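Local coordinates for protein angel homolog 2 (Homo sapiens, PDB 6RW0) that acts as a 2',3'-cyclic phosphatase of the CCR4 family of deadenylases and probably binds the 3' untranslated regions of messenger RNA, at residues I349-T354 against L395-E400; I361-I366 against S416-L421; G235-V240 against Y365-A370. One frame throughout, in Å; residues are numbered along the deposited sequence.

Contact 1 of 3, residues I349-T354 against L395-E400; sequences IPEVTT and LSLLTE
Val-352 N donates to Leu-398 O at 3.0 Å, the one direct hydrogen bond between the two backbones. It is straight at the hydrogen (166°) and lies nearly along the C=O axis. Beside it, the CA atoms of Glu-351 and Thr-399 are 5.1 Å apart, the closest CA pair of the two segments. The chain directions differ by 107°, so the segments cross instead of running side by side. Two waters extend the crossing. One donates to Pro-350 O and accepts from Glu-400 N, the first residue of helix 400-405. The other donates to Glu-351 OE2 and accepts from Leu-397 N.

Leu-397 is the main apolar side chain here. Its CD1 touches Thr-353 CG2 at 3.8 Å and lies 3.7 Å from Glu-351 OE1. The Glu-351 chain, extended beyond CG, crosses Leu-397 at about a right angle. The CD2 branch of Leu-397 lies 3.8 Å from Val-352 O, a buried carbonyl oxygen with no hydrogen-bonding partner in the model. Val-352 CG1 is anti to the carbonyl carbon (chi1 -57°), which leaves CG2 between the backbone N and the carbonyl carbon. CG2 packs on the other backbone, 3.6 Å from Leu-398 O. At the outer end, methyl meets methyl: Ile-349 CG2 is 3.5 Å from Thr-399 CG2.

Thr-399 is also the N-cap of helix 400-405, and its side chain caps a backbone N of that helix. Leu-403 of the same helix touches both Val-352 and Leu-398. Thr-353 and Thr-354 both face Ile-361, which makes a classic beta bulge. The contact thus joins the loop entering strand 354-356 of one sheet to the loop leaving strand 390-395 of the other, at one end of the two-sheet sandwich of the DNase I-like fold.

Contact 2 of 3, residues I361-I366 against S416-L421; sequences ITVDYI and SDHLPL
Asp-364 and His-418 cross at about a right angle, their carboxylate and imidazole planes 74° apart. His-418 ND1 donates to Asp-364 OD2 at 2.7 Å. The bond is nearly straight (166°). OD2 lies in the ring plane and uses its syn lone pair. The CG of His-418 is anti to its carbonyl carbon (chi1 -64°), which starts the ring off toward the 361-366 segment. OD2 also accepts from Thr-353 OG1, so two hydrogen bonds grip this buried oxygen.

Val-363 meets the same ring at its edge, with CG2 3.9 Å from His-418 CE1. Behind the histidine, Ser-416 OG accepts from His-418 N at 3.0 Å, forming an ST turn. Ser-416 OG also bonds to Asn-58 O.

Leu-421 fills the other end. Its CD1 packs 3.8 Å from Asp-364 CB, and its CD2 reaches over the backbone to 3.5 Å from Asp-364 O. Ile-366 and Leu-421 slide past each other in opposite directions, with Ile-366 CD1 3.8 Å from Leu-421 CB.

An alanine in place of Asp-364 would probably leave His-418 ND1 and Thr-353 OG1 without their shared acceptor and let the imidazole turn.

A magnesium ion lies about 4 Å from the nearest atom of the His-418 side chain. With the ND1 hydrogen held by OD2, the carboxylate probably fixes the rotation of an imidazole that lies near the metal, as in the active sites of the endonuclease/exonuclease/phosphatase family.

Contact 3 of 3, residues G235-V240 against Y365-A370; sequences GDFNSV and YIFYSA
Tyr-365 pairs with Gly-235 as an antiparallel hydrogen-bonded pair of neighbouring strands. Gly-235 N donates to Tyr-365 O at 3.1 Å, and Tyr-365 N donates to Gly-235 O at 3.0 Å. With the backbone angles found at Gly-235, a side chain there would collide with the carbonyl oxygen before it.

The CG of Tyr-365 is anti to its carbonyl carbon (chi1 -57°), and the side chain reaches past the end of strand 231-236. Its OH donates to Ser-239 O at 2.7 Å. That oxygen lies in the plane of the tyrosine ring, at its edge. The donor is tilted 26° from the carbonyl plane. Closer to the backbone, Tyr-365 CD2 touches Phe-237 CD1 at 3.7 Å, with the two rings set obliquely.

Two residues on, Phe-367 turns its edge toward the face of Phe-237. This is a T-shaped pair, with planes at 86° and centroids 5.6 Å apart. Phe-367 CE2 stands over the rim of the Phe-237 ring, 4.0 Å from CE1. Ile-249 of helix 244-251 touches both phenylalanines.

Two local bonds shape the turn that carries these partners. Ser-239 OG donates to Phe-237 O at 2.9 Å, and Asp-236 OD1 accepts from Asn-238 N. The latter is an Asx turn, which ends a central strand of the DNase I-like sandwich beside a buried aromatic cluster of Phe-237, Tyr-365 and Phe-367.

Contacts 2 and 3 share Tyr-365 and Ile-366 on strand 359-369, and their centres are about 10 Å apart. Strand 231-236 is its neighbour in the same sheet, and Val-363 O probably accepts a hydrogen bond from Phe-237 N between the two contacts. Contact 1 lies about 8 Å from contact 2, centre to centre, and touches it; Thr-362 OG1 probably bonds to Glu-351 O. Contacts 1 and 3 do not touch. Along the chain the order is 235-240, 349-354, 361-366 with 365-370, 395-400 and 416-421. Contact 2 lies nearest the magnesium, with contacts 1 and 3 touching it; there His-418 CE1 packs against Asp-236 OD2.

Contact 1 of 3, residues I349-T354 against L395-E400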
loop_
_atom_site.group_PDB
_atom_site.type_symbol
_atom_site.label_atom_id
_atom_site.label_comp_id
_atom_site.label_asym_id
_atom_site.label_seq_id
_atom_site.Cartn_x
_atom_site.Cartn_y
_atom_site.Cartn_z
ATOM N N ILE A 349 17.042 14.055 -6.222
ATOM C CA ILE A 349 15.799 14.062 -6.999
ATOM C C ILE A 349 14.835 13.037 -6.407
ATOM O O ILE A 349 15.264 11.927 -6.054
ATOM C CB ILE A 349 16.092 13.754 -8.468
ATOM C CG1 ILE A 349 17.017 14.825 -9.051
ATOM C CG2 ILE A 349 14.790 13.653 -9.264
ATOM C CD1 ILE A 349 17.583 14.458 -10.392
ATOM N N PRO A 350 13.547 13.357 -6.297
ATOM C CA PRO A 350 12.604 12.404 -5.701
ATOM C C PRO A 350 12.336 11.195 -6.576
ATOM O O PRO A 350 12.233 11.291 -7.805
ATOM C CB PRO A 350 11.315 13.221 -5.534
ATOM C CG PRO A 350 11.688 14.627 -5.722
ATOM C CD PRO A 350 12.941 14.680 -6.523
ATOM N N GLU A 351 12.187 10.058 -5.907
ATOM C CA GLU A 351 11.574 8.885 -6.498
ATOM C C GLU A 351 10.079 9.114 -6.661
ATOM O O GLU A 351 9.435 9.758 -5.824
ATOM C CB GLU A 351 11.730 7.701 -5.544
ATOM C CG GLU A 351 13.143 7.194 -5.378
ATOM C CD GLU A 351 13.315 6.131 -4.299
ATOM O OE1 GLU A 351 12.396 5.907 -3.479
ATOM O OE2 GLU A 351 14.411 5.534 -4.254
ATOM N N VAL A 352 9.508 8.550 -7.728
ATOM C CA VAL A 352 8.062 8.544 -7.910
ATOM C C VAL A 352 7.603 7.104 -8.092
ATOM O O VAL A 352 8.375 6.235 -8.511
ATOM C CB VAL A 352 7.564 9.434 -9.075
ATOM C CG1 VAL A 352 8.033 10.865 -8.878
ATOM C CG2 VAL A 352 8.002 8.870 -10.418
ATOM N N THR A 353 6.347 6.848 -7.722
ATOM C CA THR A 353 5.707 5.549 -7.922
ATOM C C THR A 353 4.470 5.633 -8.808
ATOM O O THR A 353 3.882 4.590 -9.118
ATOM C CB THR A 353 5.343 4.877 -6.582
ATOM O OG1 THR A 353 4.299 5.595 -5.904
ATOM C CG2 THR A 353 6.557 4.774 -5.684
ATOM N N THR A 354 4.054 6.832 -9.219
ATOM C CA THR A 354 2.895 7.034 -10.090
ATOM C C THR A 354 3.179 8.245 -10.963
ATOM O O THR A 354 3.889 9.158 -10.542
ATOM C CB THR A 354 1.622 7.190 -9.245
ATOM O OG1 THR A 354 0.466 7.184 -10.092
ATOM C CG2 THR A 354 1.618 8.485 -8.452
ATOM N N LEU A 395 14.159 -3.141 -5.725
ATOM C CA LEU A 395 14.180 -2.829 -7.155
ATOM C C LEU A 395 14.060 -1.319 -7.309
ATOM O O LEU A 395 13.013 -0.740 -7.008
ATOM C CB LEU A 395 13.034 -3.521 -7.881
ATOM C CG LEU A 395 13.038 -3.344 -9.405
ATOM C CD1 LEU A 395 14.222 -4.098 -9.970
ATOM C CD2 LEU A 395 11.742 -3.805 -10.025
ATOM N N SER A 396 15.108 -0.682 -7.816
ATOM C CA SER A 396 15.162 0.774 -7.773
ATOM C C SER A 396 14.017 1.406 -8.563
ATOM O O SER A 396 13.541 0.867 -9.568
ATOM C CB SER A 396 16.515 1.265 -8.281
ATOM O OG SER A 396 16.717 0.934 -9.638
ATOM N N LEU A 397 13.577 2.582 -8.115
ATOM C CA LEU A 397 12.447 3.346 -8.683
ATOM C C LEU A 397 13.006 4.333 -9.722
ATOM O O LEU A 397 14.155 4.221 -10.084
ATOM C CB LEU A 397 11.707 3.983 -7.493
ATOM C CG LEU A 397 10.712 3.063 -6.800
ATOM C CD1 LEU A 397 10.225 3.714 -5.520
ATOM C CD2 LEU A 397 9.543 2.738 -7.702
ATOM N N LEU A 398 12.170 5.198 -10.250
ATOM C CA LEU A 398 12.529 6.160 -11.298
ATOM C C LEU A 398 12.095 7.556 -10.884
ATOM O O LEU A 398 11.404 7.707 -9.918
ATOM C CB LEU A 398 11.821 5.741 -12.585
ATOM C CG LEU A 398 12.148 4.348 -13.099
ATOM C CD1 LEU A 398 11.265 4.018 -14.274
ATOM C CD2 LEU A 398 13.608 4.238 -13.484
ATOM N N THR A 399 12.589 8.543 -11.598
ATOM C CA THR A 399 12.205 9.946 -11.395
ATOM C C THR A 399 11.029 10.301 -12.304
ATOM O O THR A 399 10.720 9.568 -13.214
ATOM C CB THR A 399 13.374 10.897 -11.661
ATOM O OG1 THR A 399 13.609 10.854 -13.060
ATOM C CG2 THR A 399 14.624 10.540 -10.897
ATOM N N GLU A 400 10.418 11.450 -12.039
ATOM C CA GLU A 400 9.323 12.005 -12.848
ATOM C C GLU A 400 9.861 12.228 -14.266
ATOM O O GLU A 400 9.184 11.902 -15.195
ATOM C CB GLU A 400 8.853 13.318 -12.219
ATOM C CG GLU A 400 7.828 14.056 -13.049
ATOM C CD GLU A 400 7.306 15.320 -12.391
ATOM O OE1 GLU A 400 7.774 15.627 -11.313
ATOM O OE2 GLU A 400 6.463 15.964 -12.986
HETATM O O HOH W 1 11.293 13.021 -9.684
HETATM O O HOH W 2 15.188 3.495 -5.932
#

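Contact 2 of 3, residues I361-I366 against S416-L421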
loop_
_atom_site.group_PDB
_atom_site.type_symbol
_atom_site.label_atom_id
_atom_site.label_comp_id
_atom_site.label_asym_id
_atom_site.label_seq_id
_atom_site.Cartn_x
_atom_site.Cartn_y
_atom_site.Cartn_z
ATOM N N ILE A 361 4.388 11.417 -8.152
ATOM C CA ILE A 361 4.745 11.439 -6.738
ATOM C C ILE A 361 4.959 10.000 -6.277
ATOM O O ILE A 361 4.600 9.039 -6.967
ATOM C CB ILE A 361 3.660 12.124 -5.864
ATOM C CG1 ILE A 361 2.278 11.517 -6.148
ATOM C CG2 ILE A 361 3.661 13.652 -6.042
ATOM C CD1 ILE A 361 1.147 12.104 -5.302
ATOM N N THR A 362 5.548 9.839 -5.093
ATOM C CA THR A 362 5.524 8.557 -4.395
ATOM C C THR A 362 4.278 8.535 -3.513
ATOM O O THR A 362 4.114 9.416 -2.661
ATOM C CB THR A 362 6.762 8.357 -3.519
ATOM O OG1 THR A 362 7.893 7.964 -4.310
ATOM C CG2 THR A 362 6.520 7.256 -2.470
ATOM N N VAL A 363 3.405 7.540 -3.725
ATOM C CA VAL A 363 2.283 7.260 -2.833
ATOM C C VAL A 363 2.236 5.791 -2.429
ATOM O O VAL A 363 1.399 5.406 -1.610
ATOM C CB VAL A 363 0.924 7.674 -3.442
ATOM C CG1 VAL A 363 0.852 9.175 -3.543
ATOM C CG2 VAL A 363 0.689 6.980 -4.786
ATOM N N ASP A 364 3.089 4.963 -3.023
ATOM C CA ASP A 364 3.130 3.531 -2.747
ATOM C C ASP A 364 4.342 3.208 -1.888
ATOM O O ASP A 364 5.407 3.804 -2.065
ATOM C CB ASP A 364 3.244 2.739 -4.048
ATOM C CG ASP A 364 2.112 3.028 -5.004
ATOM O OD1 ASP A 364 1.007 2.489 -4.788
ATOM O OD2 ASP A 364 2.305 3.822 -5.960
ATOM N N TYR A 365 4.175 2.255 -0.964
ATOM C CA TYR A 365 5.218 1.908 -0.010
ATOM C C TYR A 365 5.229 0.418 0.284
ATOM O O TYR A 365 4.203 -0.263 0.211
ATOM C CB TYR A 365 4.988 2.633 1.335
ATOM C CG TYR A 365 4.930 4.129 1.187
ATOM C CD1 TYR A 365 6.084 4.880 1.252
ATOM C CD2 TYR A 365 3.733 4.790 0.935
ATOM C CE1 TYR A 365 6.065 6.250 1.091
ATOM C CE2 TYR A 365 3.706 6.165 0.768
ATOM C CZ TYR A 365 4.874 6.884 0.836
ATOM O OH TYR A 365 4.843 8.238 0.661
ATOM N N ILE A 366 6.405 -0.072 0.680
ATOM C CA ILE A 366 6.536 -1.319 1.426
ATOM C C ILE A 366 7.187 -0.949 2.752
ATOM O O ILE A 366 8.350 -0.521 2.781
ATOM C CB ILE A 366 7.361 -2.380 0.687
ATOM C CG1 ILE A 366 6.732 -2.761 -0.657
ATOM C CG2 ILE A 366 7.455 -3.631 1.569
ATOM C CD1 ILE A 366 7.592 -3.661 -1.547
ATOM N N SER A 416 0.421 0.052 -16.022
ATOM C CA SER A 416 -0.301 0.741 -14.968
ATOM C C SER A 416 0.189 2.185 -14.886
ATOM O O SER A 416 1.255 2.523 -15.413
ATOM C CB SER A 416 -0.090 0.038 -13.624
ATOM O OG SER A 416 -0.668 0.810 -12.601
ATOM N N ASP A 417 -0.606 3.048 -14.245
ATOM C CA ASP A 417 -0.137 4.390 -13.908
ATOM C C ASP A 417 0.727 4.400 -12.651
ATOM O O ASP A 417 1.201 5.470 -12.251
ATOM C CB ASP A 417 -1.260 5.442 -13.862
ATOM C CG ASP A 417 -2.328 5.159 -12.839
ATOM O OD1 ASP A 417 -2.395 4.035 -12.320
ATOM O OD2 ASP A 417 -3.120 6.093 -12.568
ATOM N N HIS A 418 0.972 3.241 -12.048
ATOM C CA HIS A 418 1.948 3.103 -10.983
ATOM C C HIS A 418 3.063 2.164 -11.416
ATOM O O HIS A 418 2.911 1.361 -12.343
ATOM C CB HIS A 418 1.336 2.508 -9.705
ATOM C CG HIS A 418 0.288 3.361 -9.084
ATOM N ND1 HIS A 418 0.416 3.911 -7.826
ATOM C CD2 HIS A 418 -0.910 3.778 -9.555
ATOM C CE1 HIS A 418 -0.660 4.623 -7.548
ATOM N NE2 HIS A 418 -1.480 4.563 -8.584
ATOM N N LEU A 419 4.226 2.271 -10.710
ATOM C CA LEU A 419 5.279 1.284 -10.848
ATOM C C LEU A 419 5.180 0.239 -9.746
ATOM O O LEU A 419 4.781 0.556 -8.619
ATOM C CB LEU A 419 6.641 1.958 -10.696
ATOM C CG LEU A 419 7.004 2.984 -11.761
ATOM C CD1 LEU A 419 8.316 3.683 -11.399
ATOM C CD2 LEU A 419 7.123 2.337 -13.112
ATOM N N PRO A 420 5.551 -1.013 -10.021
ATOM C CA PRO A 420 5.605 -2.010 -8.943
ATOM C C PRO A 420 6.819 -1.795 -8.053
ATOM O O PRO A 420 7.912 -1.479 -8.530
ATOM C CB PRO A 420 5.693 -3.345 -9.692
ATOM C CG PRO A 420 6.342 -2.992 -10.999
ATOM C CD PRO A 420 5.864 -1.600 -11.342
ATOM N N LEU A 421 6.621 -1.982 -6.754
ATOM C CA LEU A 421 7.684 -1.959 -5.757
ATOM C C LEU A 421 8.050 -3.402 -5.450
ATOM O O LEU A 421 7.179 -4.280 -5.449
ATOM C CB LEU A 421 7.183 -1.271 -4.488
ATOM C CG LEU A 421 7.149 0.262 -4.504
ATOM C CD1 LEU A 421 6.216 0.837 -5.553
ATOM C CD2 LEU A 421 6.768 0.804 -3.112
#

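Contact 3 of 3, residues G235-V240 against Y365-A370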
loop_
_atom_site.group_PDB
_atom_site.type_symbol
_atom_site.label_atom_id
_atom_site.label_comp_id
_atom_site.label_asym_id
_atom_site.label_seq_id
_atom_site.Cartn_x
_atom_site.Cartn_y
_atom_site.Cartn_z
ATOM N N GLY A 235 1.144 -0.946 0.324
ATOM C CA GLY A 235 -0.056 -0.420 -0.296
ATOM C C GLY A 235 0.145 0.936 -0.932
ATOM O O GLY A 235 1.242 1.493 -0.983
ATOM N N ASP A 236 -0.983 1.457 -1.415
ATOM C CA ASP A 236 -1.112 2.807 -1.948
ATOM C C ASP A 236 -1.765 3.622 -0.842
ATOM O O ASP A 236 -2.956 3.462 -0.547
ATOM C CB ASP A 236 -1.938 2.781 -3.227
ATOM C CG ASP A 236 -2.118 4.153 -3.838
ATOM O OD1 ASP A 236 -1.912 5.162 -3.135
ATOM O OD2 ASP A 236 -2.497 4.232 -5.034
ATOM N N PHE A 237 -0.963 4.460 -0.191
ATOM C CA PHE A 237 -1.400 5.260 0.951
ATOM C C PHE A 237 -1.869 6.646 0.544
ATOM O O PHE A 237 -2.340 7.404 1.398
ATOM C CB PHE A 237 -0.287 5.332 2.019
ATOM C CG PHE A 237 -0.033 4.006 2.697
ATOM C CD1 PHE A 237 0.669 2.999 2.050
ATOM C CD2 PHE A 237 -0.532 3.758 3.965
ATOM C CE1 PHE A 237 0.866 1.777 2.644
ATOM C CE2 PHE A 237 -0.321 2.534 4.574
ATOM C CZ PHE A 237 0.372 1.542 3.910
ATOM N N ASN A 238 -1.766 6.985 -0.742
ATOM C CA ASN A 238 -2.181 8.294 -1.249
ATOM C C ASN A 238 -1.613 9.413 -0.385
ATOM O O ASN A 238 -2.255 10.437 -0.144
ATOM C CB ASN A 238 -3.693 8.372 -1.400
ATOM C CG ASN A 238 -4.158 7.866 -2.754
ATOM O OD1 ASN A 238 -3.608 8.237 -3.790
ATOM N ND2 ASN A 238 -5.154 7.005 -2.754
ATOM N N SER A 239 -0.378 9.214 0.067
ATOM C CA SER A 239 0.305 10.159 0.930
ATOM C C SER A 239 1.770 10.115 0.548
ATOM O O SER A 239 2.285 9.045 0.203
ATOM C CB SER A 239 0.184 9.752 2.397
ATOM O OG SER A 239 -1.176 9.690 2.804
ATOM N N VAL A 240 2.432 11.266 0.626
ATOM C CA VAL A 240 3.788 11.396 0.099
ATOM C C VAL A 240 4.864 11.332 1.177
ATOM O O VAL A 240 4.578 11.499 2.372
ATOM C CB VAL A 240 3.943 12.674 -0.745
ATOM C CG1 VAL A 240 2.871 12.740 -1.836
ATOM C CG2 VAL A 240 3.907 13.897 0.136
ATOM N N TYR A 365 4.175 2.255 -0.964
ATOM C CA TYR A 365 5.218 1.908 -0.010
ATOM C C TYR A 365 5.229 0.418 0.284
ATOM O O TYR A 365 4.203 -0.263 0.211
ATOM C CB TYR A 365 4.988 2.633 1.335
ATOM C CG TYR A 365 4.930 4.129 1.187
ATOM C CD1 TYR A 365 6.084 4.880 1.252
ATOM C CD2 TYR A 365 3.733 4.790 0.935
ATOM C CE1 TYR A 365 6.065 6.250 1.091
ATOM C CE2 TYR A 365 3.706 6.165 0.768
ATOM C CZ TYR A 365 4.874 6.884 0.836
ATOM O OH TYR A 365 4.843 8.238 0.661
ATOM N N ILE A 366 6.405 -0.072 0.680
ATOM C CA ILE A 366 6.536 -1.319 1.426
ATOM C C ILE A 366 7.187 -0.949 2.752
ATOM O O ILE A 366 8.350 -0.521 2.781
ATOM C CB ILE A 366 7.361 -2.380 0.687
ATOM C CG1 ILE A 366 6.732 -2.761 -0.657
ATOM C CG2 ILE A 366 7.455 -3.631 1.569
ATOM C CD1 ILE A 366 7.592 -3.661 -1.547
ATOM N N PHE A 367 6.443 -1.087 3.844
ATOM C CA PHE A 367 6.957 -0.899 5.190
ATOM C C PHE A 367 7.190 -2.271 5.811
ATOM O O PHE A 367 6.502 -3.241 5.479
ATOM C CB PHE A 367 5.950 -0.134 6.037
ATOM C CG PHE A 367 5.693 1.275 5.579
ATOM C CD1 PHE A 367 6.622 2.268 5.812
ATOM C CD2 PHE A 367 4.488 1.617 4.969
ATOM C CE1 PHE A 367 6.366 3.578 5.428
ATOM C CE2 PHE A 367 4.222 2.927 4.596
ATOM C CZ PHE A 367 5.170 3.897 4.806
ATOM N N TYR A 368 8.184 -2.361 6.692
ATOM C CA TYR A 368 8.504 -3.647 7.301
ATOM C C TYR A 368 9.047 -3.458 8.712
ATOM O O TYR A 368 9.645 -2.431 9.034
ATOM C CB TYR A 368 9.513 -4.428 6.445
ATOM C CG TYR A 368 10.885 -3.782 6.332
ATOM C CD1 TYR A 368 11.953 -4.236 7.091
ATOM C CD2 TYR A 368 11.111 -2.719 5.459
ATOM C CE1 TYR A 368 13.211 -3.652 6.993
ATOM C CE2 TYR A 368 12.361 -2.130 5.357
ATOM C CZ TYR A 368 13.407 -2.596 6.128
ATOM O OH TYR A 368 14.658 -2.021 6.041
ATOM N N SER A 369 8.834 -4.480 9.545
ATOM C CA SER A 369 9.369 -4.498 10.898
ATOM C C SER A 369 10.878 -4.481 10.870
ATOM O O SER A 369 11.493 -5.360 10.263
ATOM C CB SER A 369 8.995 -5.822 11.555
ATOM O OG SER A 369 7.634 -5.863 11.828
ATOM N N ALA A 370 11.481 -3.542 11.592
ATOM C CA ALA A 370 12.935 -3.492 11.592
ATOM C C ALA A 370 13.485 -2.930 12.892
ATOM O O ALA A 370 12.844 -2.117 13.565
ATOM C CB ALA A 370 13.471 -2.654 10.420
#